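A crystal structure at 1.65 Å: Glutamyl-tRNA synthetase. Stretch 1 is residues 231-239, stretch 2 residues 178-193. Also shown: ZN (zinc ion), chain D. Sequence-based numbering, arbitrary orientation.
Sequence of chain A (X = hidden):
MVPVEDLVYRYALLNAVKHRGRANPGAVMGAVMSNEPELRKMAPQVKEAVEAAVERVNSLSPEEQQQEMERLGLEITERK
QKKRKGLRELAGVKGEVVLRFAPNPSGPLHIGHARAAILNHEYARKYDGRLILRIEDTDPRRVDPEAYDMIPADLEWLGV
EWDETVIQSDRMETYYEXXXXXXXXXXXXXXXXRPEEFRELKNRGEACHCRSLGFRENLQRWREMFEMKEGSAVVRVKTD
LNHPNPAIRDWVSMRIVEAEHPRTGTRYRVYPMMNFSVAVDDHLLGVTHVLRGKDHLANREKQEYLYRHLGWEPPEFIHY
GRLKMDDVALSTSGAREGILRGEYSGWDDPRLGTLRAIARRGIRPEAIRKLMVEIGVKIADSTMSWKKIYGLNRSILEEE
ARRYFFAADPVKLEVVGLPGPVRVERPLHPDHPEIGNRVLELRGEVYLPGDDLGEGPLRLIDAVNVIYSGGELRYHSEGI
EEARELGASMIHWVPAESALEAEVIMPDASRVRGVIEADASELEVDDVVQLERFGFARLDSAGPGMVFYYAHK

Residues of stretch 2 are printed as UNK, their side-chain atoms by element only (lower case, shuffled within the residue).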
ATOM      1  N   GLY A 231      30.886  -4.903  12.550  1.00 21.84           N
ATOM      2  CA  GLY A 231      30.845  -4.067  13.742  1.00 24.89           C
ATOM      3  C   GLY A 231      32.166  -3.559  14.322  1.00 22.52           C
ATOM      4  O   GLY A 231      32.164  -2.859  15.335  1.00 24.68           O
ATOM      5  N   SER A 232      33.294  -3.864  13.685  1.00 19.94           N
ATOM      6  CA  SER A 232      34.601  -3.554  14.267  1.00 23.67           C
ATOM      7  C   SER A 232      35.141  -2.156  13.958  1.00 27.11           C
ATOM      8  O   SER A 232      36.054  -1.682  14.624  1.00 25.50           O
ATOM      9  CB  SER A 232      35.645  -4.591  13.843  1.00 26.58           C
ATOM     10  OG  SER A 232      35.828  -4.576  12.437  1.00 26.63           O
ATOM     11  N   ALA A 233      34.598  -1.511  12.936  1.00 24.35           N
ATOM     12  CA  ALA A 233      35.051  -0.173  12.569  1.00 18.42           C
ATOM     13  C   ALA A 233      33.951   0.460  11.730  1.00 17.25           C
ATOM     14  O   ALA A 233      33.210  -0.241  11.053  1.00 18.21           O
ATOM     15  CB  ALA A 233      36.352  -0.248  11.769  1.00 19.84           C
ATOM     16  N   VAL A 234      33.850   1.782  11.790  1.00 17.24           N
ATOM     17  CA  VAL A 234      32.881   2.512  10.975  1.00 17.21           C
ATOM     18  C   VAL A 234      33.553   3.738  10.364  1.00 16.18           C
ATOM     19  O   VAL A 234      34.595   4.201  10.847  1.00 18.41           O
ATOM     20  CB  VAL A 234      31.658   2.950  11.803  1.00 18.47           C
ATOM     21  CG1 VAL A 234      30.839   1.724  12.206  1.00 18.27           C
ATOM     22  CG2 VAL A 234      32.101   3.747  13.028  1.00 17.59           C
ATOM     23  N   VAL A 235      32.987   4.241   9.274  1.00 15.75           N
ATOM     24  CA  VAL A 235      33.317   5.582   8.816  1.00 13.25           C
ATOM     25  C   VAL A 235      32.308   6.557   9.410  1.00 14.95           C
ATOM     26  O   VAL A 235      31.094   6.308   9.369  1.00 16.32           O
ATOM     27  CB  VAL A 235      33.288   5.687   7.266  1.00 13.76           C
ATOM     28  CG1 VAL A 235      33.642   7.106   6.810  1.00 12.84           C
ATOM     29  CG2 VAL A 235      34.259   4.704   6.638  1.00 15.17           C
ATOM     30  N   ARG A 236      32.816   7.649   9.979  1.00 14.51           N
ATOM     31  CA  ARG A 236      31.978   8.703  10.550  1.00 13.96           C
ATOM     32  C   ARG A 236      32.162  10.003   9.792  1.00 13.83           C
ATOM     33  O   ARG A 236      33.274  10.359   9.426  1.00 17.35           O
ATOM     34  CB  ARG A 236      32.338   8.919  12.024  1.00 18.59           C
ATOM     35  CG  ARG A 236      31.970   7.733  12.894  1.00 19.74           C
ATOM     36  CD  ARG A 236      32.324   7.980  14.359  1.00 24.35           C
ATOM     37  NE  ARG A 236      31.857   6.860  15.180  1.00 26.52           N
ATOM     38  CZ  ARG A 236      30.594   6.684  15.554  1.00 19.87           C
ATOM     39  NH1 ARG A 236      29.658   7.555  15.204  1.00 25.06           N
ATOM     40  NH2 ARG A 236      30.261   5.636  16.293  1.00 33.05           N
ATOM     41  N   VAL A 237      31.057  10.692   9.534  1.00 18.25           N
ATOM     42  CA  VAL A 237      31.116  11.986   8.878  1.00 15.56           C
ATOM     43  C   VAL A 237      31.461  13.017   9.945  1.00 20.12           C
ATOM     44  O   VAL A 237      30.869  13.013  11.015  1.00 23.92           O
ATOM     45  CB  VAL A 237      29.766  12.330   8.259  1.00 17.66           C
ATOM     46  CG1 VAL A 237      29.804  13.711   7.614  1.00 21.47           C
ATOM     47  CG2 VAL A 237      29.371  11.259   7.234  1.00 17.99           C
ATOM     48  N   LYS A 238      32.409  13.905   9.666  1.00 18.89           N
ATOM     49  CA  LYS A 238      32.712  14.946  10.640  1.00 20.87           C
ATOM     50  C   LYS A 238      31.613  15.993  10.588  1.00 24.05           C
ATOM     51  O   LYS A 238      31.389  16.605   9.548  1.00 26.64           O
ATOM     52  CB  LYS A 238      34.077  15.582  10.351  1.00 24.84           C
ATOM     53  CG  LYS A 238      35.252  14.620  10.500  1.00 22.17           C
ATOM     54  CD  LYS A 238      36.605  15.321  10.327  1.00 26.66           C
ATOM     55  CE  LYS A 238      37.738  14.307  10.426  1.00 27.32           C
ATOM     56  NZ  LYS A 238      39.115  14.924  10.404  1.00 30.85           N
ATOM     57  N   THR A 239      30.909  16.181  11.702  1.00 23.74           N
ATOM     58  CA  THR A 239      29.901  17.229  11.782  1.00 21.19           C
ATOM     59  C   THR A 239      30.285  18.207  12.885  1.00 24.45           C
ATOM     60  O   THR A 239      31.324  18.845  12.798  1.00 30.11           O
ATOM     61  CB  THR A 239      28.489  16.663  11.981  1.00 27.50           C
ATOM     62  OG1 THR A 239      28.398  16.007  13.252  1.00 23.65           O
ATOM     63  CG2 THR A 239      28.182  15.656  10.869  1.00 20.34           C
ATOM     64  N   UNK A 178      33.179   7.906  -3.318  1.00 17.25           N
ATOM     65  CA  UNK A 178      32.840   9.137  -2.622  1.00 17.30           C
ATOM     66  C   UNK A 178      33.190   9.111  -1.141  1.00 14.86           C
ATOM     67  O   UNK A 178      33.341  10.155  -0.542  1.00 17.05           O
ATOM     68  c   UNK A 178      31.132   9.942  -6.695  1.00 22.19           C
ATOM     69  c   UNK A 178      31.725  11.510  -4.504  1.00 21.15           C
ATOM     70  c   UNK A 178      31.760  12.052  -5.775  1.00 18.10           C
ATOM     71  c   UNK A 178      31.399   9.593  -2.918  1.00 17.37           C
ATOM     72  c   UNK A 178      31.365  10.188  -4.300  1.00 14.33           C
ATOM     73  o   UNK A 178      31.509  11.824  -8.116  1.00 22.62           O
ATOM     74  c   UNK A 178      31.468  11.271  -6.855  1.00 21.60           C
ATOM     75  c   UNK A 178      31.086   9.402  -5.409  1.00 16.77           C
ATOM     76  N   UNK A 179      33.333   7.919  -0.564  1.00 14.19           N
ATOM     77  CA  UNK A 179      33.908   7.822   0.783  1.00 12.59           C
ATOM     78  C   UNK A 179      35.365   8.294   0.772  1.00 13.66           C
ATOM     79  O   UNK A 179      35.782   9.056   1.650  1.00 16.03           O
ATOM     80  o   UNK A 179      32.451   6.048   1.522  1.00 15.26           O
ATOM     81  c   UNK A 179      34.562   6.270   2.662  1.00 17.32           C
ATOM     82  c   UNK A 179      33.831   6.386   1.326  1.00 16.12           C
ATOM     83  N   UNK A 180      36.138   7.810  -0.196  1.00 14.13           N
ATOM     84  CA  UNK A 180      37.546   8.220  -0.345  1.00 13.35           C
ATOM     85  C   UNK A 180      37.653   9.728  -0.597  1.00 17.90           C
ATOM     86  O   UNK A 180      38.509  10.401  -0.032  1.00 20.31           O
ATOM     87  c   UNK A 180      38.241   7.422  -1.454  1.00 16.63           C
ATOM     88  c   UNK A 180      39.561   5.257  -1.778  1.00 39.33           C
ATOM     89  o   UNK A 180      40.158   5.836  -2.715  1.00 37.53           O
ATOM     90  c   UNK A 180      38.345   5.925  -1.150  1.00 21.81           C
ATOM     91  o   UNK A 180      39.920   4.147  -1.325  1.00 45.73           O
ATOM     92  N   UNK A 181      36.761  10.264  -1.423  1.00 15.70           N
ATOM     93  CA  UNK A 181      36.788  11.699  -1.701  1.00 17.76           C
ATOM     94  C   UNK A 181      36.442  12.506  -0.458  1.00 20.24           C
ATOM     95  O   UNK A 181      37.057  13.548  -0.191  1.00 19.63           O
ATOM     96  c   UNK A 181      35.434  12.028  -5.351  1.00 31.04           C
ATOM     97  n   UNK A 181      35.034  11.859  -7.811  1.00 45.78           N
ATOM     98  c   UNK A 181      35.835  12.054  -2.853  1.00 17.63           C
ATOM     99  c   UNK A 181      35.992  11.590  -6.707  1.00 37.23           C
ATOM    100  c   UNK A 181      36.403  11.685  -4.227  1.00 26.36           C
ATOM    101  N   UNK A 182      35.468  12.025   0.307  1.00 17.41           N
ATOM    102  CA  UNK A 182      35.043  12.717   1.509  1.00 14.02           C
ATOM    103  C   UNK A 182      36.183  12.741   2.531  1.00 18.52           C
ATOM    104  O   UNK A 182      36.414  13.744   3.194  1.00 19.25           O
ATOM    105  c   UNK A 182      33.201  12.620   3.383  1.00 18.27           C
ATOM    106  c   UNK A 182      33.810  12.036   2.107  1.00 16.76           C
ATOM    107  c   UNK A 182      32.031  11.754   3.871  1.00 16.27           C
ATOM    108  c   UNK A 182      32.758  14.058   3.166  1.00 22.45           C
ATOM    109  N   UNK A 183      36.863  11.610   2.677  1.00 15.89           N
ATOM    110  CA  UNK A 183      38.053  11.525   3.521  1.00 15.72           C
ATOM    111  C   UNK A 183      39.178  12.458   3.047  1.00 18.65           C
ATOM    112  O   UNK A 183      39.819  13.125   3.863  1.00 20.72           O
ATOM    113  c   UNK A 183      39.929   9.992   4.265  1.00 23.63           C
ATOM    114  c   UNK A 183      37.554   9.190   4.360  1.00 21.13           C
ATOM    115  c   UNK A 183      38.556  10.064   3.599  1.00 17.80           C
ATOM    116  c   UNK A 183      37.925   7.695   4.342  1.00 19.40           C
ATOM    117  N   UNK A 184      39.408  12.525   1.739  1.00 18.96           N
ATOM    118  CA  UNK A 184      40.453  13.418   1.228  1.00 18.56           C
ATOM    119  C   UNK A 184      40.129  14.877   1.499  1.00 22.42           C
ATOM    120  O   UNK A 184      41.027  15.691   1.761  1.00 23.07           O
ATOM    121  o   UNK A 184      43.569  14.415  -2.352  1.00 36.82           O
ATOM    122  c   UNK A 184      42.531  13.780  -2.029  1.00 54.16           C
ATOM    123  c   UNK A 184      41.879  14.142  -0.712  1.00 23.80           C
ATOM    124  c   UNK A 184      40.726  13.217  -0.269  1.00 19.70           C
ATOM    125  o   UNK A 184      42.022  12.882  -2.734  1.00 42.53           O
ATOM    126  N   UNK A 185      38.847  15.208   1.447  1.00 19.07           N
ATOM    127  CA  UNK A 185      38.400  16.563   1.738  1.00 22.12           C
ATOM    128  C   UNK A 185      38.331  16.852   3.233  1.00 21.50           C
ATOM    129  O   UNK A 185      37.918  17.933   3.632  1.00 24.95           O
ATOM    130  c   UNK A 185      37.025  16.815   1.102  1.00 23.99           C
ATOM    131  n   UNK A 185      35.741  20.018  -3.571  1.00 68.03           N
ATOM    132  n   UNK A 185      35.104  20.153  -1.374  1.00 40.45           N
ATOM    133  c   UNK A 185      35.737  17.439  -0.964  1.00 37.16           C
ATOM    134  c   UNK A 185      35.579  19.444  -2.388  1.00 53.02           C
ATOM    135  c   UNK A 185      37.067  16.942  -0.420  1.00 27.89           C
ATOM    136  n   UNK A 185      35.883  18.160  -2.223  1.00 61.01           N
ATOM    137  N   UNK A 186      38.714  15.882   4.057  1.00 17.95           N
ATOM    138  CA  UNK A 186      38.693  16.055   5.505  1.00 19.94           C
ATOM    139  C   UNK A 186      37.325  16.048   6.159  1.00 22.91           C
ATOM    140  O   UNK A 186      37.134  16.624   7.231  1.00 21.13           O
ATOM    141  N   UNK A 187      36.365  15.380   5.524  1.00 18.37           N
ATOM    142  CA  UNK A 187      35.003  15.387   6.008  1.00 17.67           C
ATOM    143  C   UNK A 187      34.549  14.093   6.643  1.00 16.81           C
ATOM    144  O   UNK A 187      33.398  13.966   7.042  1.00 19.33           O
ATOM    145  N   UNK A 188      35.464  13.137   6.747  1.00 15.35           N
ATOM    146  CA  UNK A 188      35.140  11.865   7.365  1.00 15.60           C
ATOM    147  C   UNK A 188      36.394  11.198   7.881  1.00 19.89           C
ATOM    148  O   UNK A 188      37.507  11.582   7.522  1.00 19.27           O
ATOM    149  c   UNK A 188      34.420  10.951   6.377  1.00 15.55           C
ATOM    150  N   UNK A 189      36.204  10.207   8.743  1.00 17.51           N
ATOM    151  CA  UNK A 189      37.326   9.473   9.306  1.00 20.11           C
ATOM    152  C   UNK A 189      36.918   8.053   9.630  1.00 18.65           C
ATOM    153  O   UNK A 189      35.723   7.766   9.766  1.00 16.58           O
ATOM    154  c   UNK A 189      35.188  10.792  13.845  1.00 19.98           C
ATOM    155  c   UNK A 189      36.954   9.582  12.825  1.00 17.32           C
ATOM    156  c   UNK A 189      36.105   9.783  13.886  1.00 16.68           C
ATOM    157  o   UNK A 189      34.335  10.971  14.913  1.00 22.74           O
ATOM    158  c   UNK A 189      37.875  10.185  10.552  1.00 19.64           C
ATOM    159  c   UNK A 189      35.108  11.618  12.729  1.00 19.60           C
ATOM    160  c   UNK A 189      36.907  10.395  11.699  1.00 18.25           C
ATOM    161  c   UNK A 189      35.967  11.420  11.675  1.00 19.03           C
ATOM    162  N   UNK A 190      37.905   7.158   9.727  1.00 19.20           N
ATOM    163  CA  UNK A 190      37.614   5.786  10.136  1.00 15.59           C
ATOM    164  C   UNK A 190      37.821   5.623  11.629  1.00 20.61           C
ATOM    165  O   UNK A 190      38.939   5.774  12.132  1.00 22.46           O
ATOM    166  c   UNK A 190      38.270   4.923   7.883  1.00 19.09           C
ATOM    167  c   UNK A 190      38.461   4.767   9.396  1.00 16.25           C
ATOM    168  c   UNK A 190      38.075   3.354   9.855  1.00 19.51           C
ATOM    169  N   UNK A 191      36.737   5.313  12.326  1.00 17.92           N
ATOM    170  CA  UNK A 191      36.765   5.206  13.776  1.00 19.25           C
ATOM    171  C   UNK A 191      36.797   3.751  14.198  1.00 20.12           C
ATOM    172  O   UNK A 191      35.908   2.965  13.854  1.00 23.94           O
ATOM    173  c   UNK A 191      35.551   5.885  14.387  1.00 19.34           C
ATOM    174  s   UNK A 191      35.558   5.847  16.192  1.00 24.38           S
ATOM    175  N   UNK A 192      37.831   3.413  14.965  1.00 25.72           N
ATOM    176  CA  UNK A 192      38.032   2.062  15.466  1.00 32.38           C
ATOM    177  C   UNK A 192      37.720   1.967  16.958  1.00 30.05           C
ATOM    178  O   UNK A 192      37.994   0.946  17.584  1.00 31.55           O
ATOM    179  o   UNK A 192      40.375   2.636  15.743  1.00 30.47           O
ATOM    180  c   UNK A 192      39.494   1.618  15.250  1.00 32.91           C
ATOM    181  c   UNK A 192      39.776   1.394  13.767  1.00 31.61           C
ATOM    182  N   UNK A 193      37.158   3.034  17.525  1.00 26.44           N
ATOM    183  CA  UNK A 193      36.788   3.062  18.943  1.00 26.63           C
ATOM    184  C   UNK A 193      35.698   2.055  19.250  1.00 30.28           C
ATOM    185  O   UNK A 193      34.881   1.741  18.395  1.00 29.19           O
ATOM    186  c   UNK A 193      36.280   4.449  19.353  1.00 31.30           C
ATOM    187  s   UNK A 193      37.527   5.763  19.333  1.00 28.42           S
TER
HETATM  188 ZN    ZN D1001      37.452   6.807  17.203  1.00 27.33          ZN
HETATM  189  O   HOH W   1      39.044  17.728   8.935  1.00 37.67           O
HETATM  190  O   HOH W   2      39.209  13.640   7.635  1.00 28.63           O

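Position 178 carries one carbon and a six-carbon ring bearing one oxygen, beyond reach of stretch 1: Y178. Position 179 has one carbon holding an oxygen and a carbon, T179; its CG2 lies 4.3 Å from V235 CG2. Position 180, three carbons with two oxygens on the third, is E180, and position 181, four carbons in a row ending in nitrogen, is K181; neither touches stretch 1. Position 182 has four carbons forked at the second, hence L182, with CD2 4.3 Å from V237 CG2. Position 183 also has four carbons but forks at the first, with one arm two carbons long: I183. Position 184 repeats the three-carbon, two-oxygen pattern, E184. Position 185, three carbons, a nitrogen, then a carbon carrying two more nitrogens, is R185.

Position 186 has no side-chain atoms, so it is G186. Its phi of 73° suits glycine, and it ends the helix in a Schellman motif. Position 187 is equally bare, G187; an ideal CB there would stand 2.7 Å from L182 CD1, a clash. Position 188 has a single carbon, A188, whose CB is 3.9 Å from V235 CG1. Position 189 has one carbon and a six-carbon ring with one oxygen: Y189. R236 CB sits over a face of this ring, 4.1 Å from its centroid and 23° off the normal, while K238 CG approaches the edge, 3.5 Å from Y189 CD1.

Position 190, one carbon carrying two, is V190, its CG2 4.2 Å from V235 CG2. Position 191 is one carbon then sulfur, C191; its CB is 3.8 Å from R236 CD. Position 192, a carbon with one oxygen and one carbon, is T192, with CG2 4.3 Å from A233 CB. Position 193 again ends in sulfur, C193. The zinc ion lies 2.4 Å from C191 SG and 2.4 Å from C193 SG, with two further ligands elsewhere in the structure.

The contact is an antiparallel strand pair, with N-to-C directions 147° apart. V234 and R236 each exchange two backbone hydrogen bonds, with C191 and Y189 respectively: R236 N to Y189 O is 2.9 Å, and C191 N to V234 O is 2.8 Å. K238 N continues the ladder to G187 O at 2.8 Å. Alternation puts V235, V237, A188 and V190 on one face, where T179 and L182 of the helix pack against the valines; V234, R236, Y189 and C191 occupy the other. Two waters link K238 NZ to G186 O and A188 O. Together the stretches bury 696 Å².

Stretch 2 178-193: YTEKLIERGGAYVCTC
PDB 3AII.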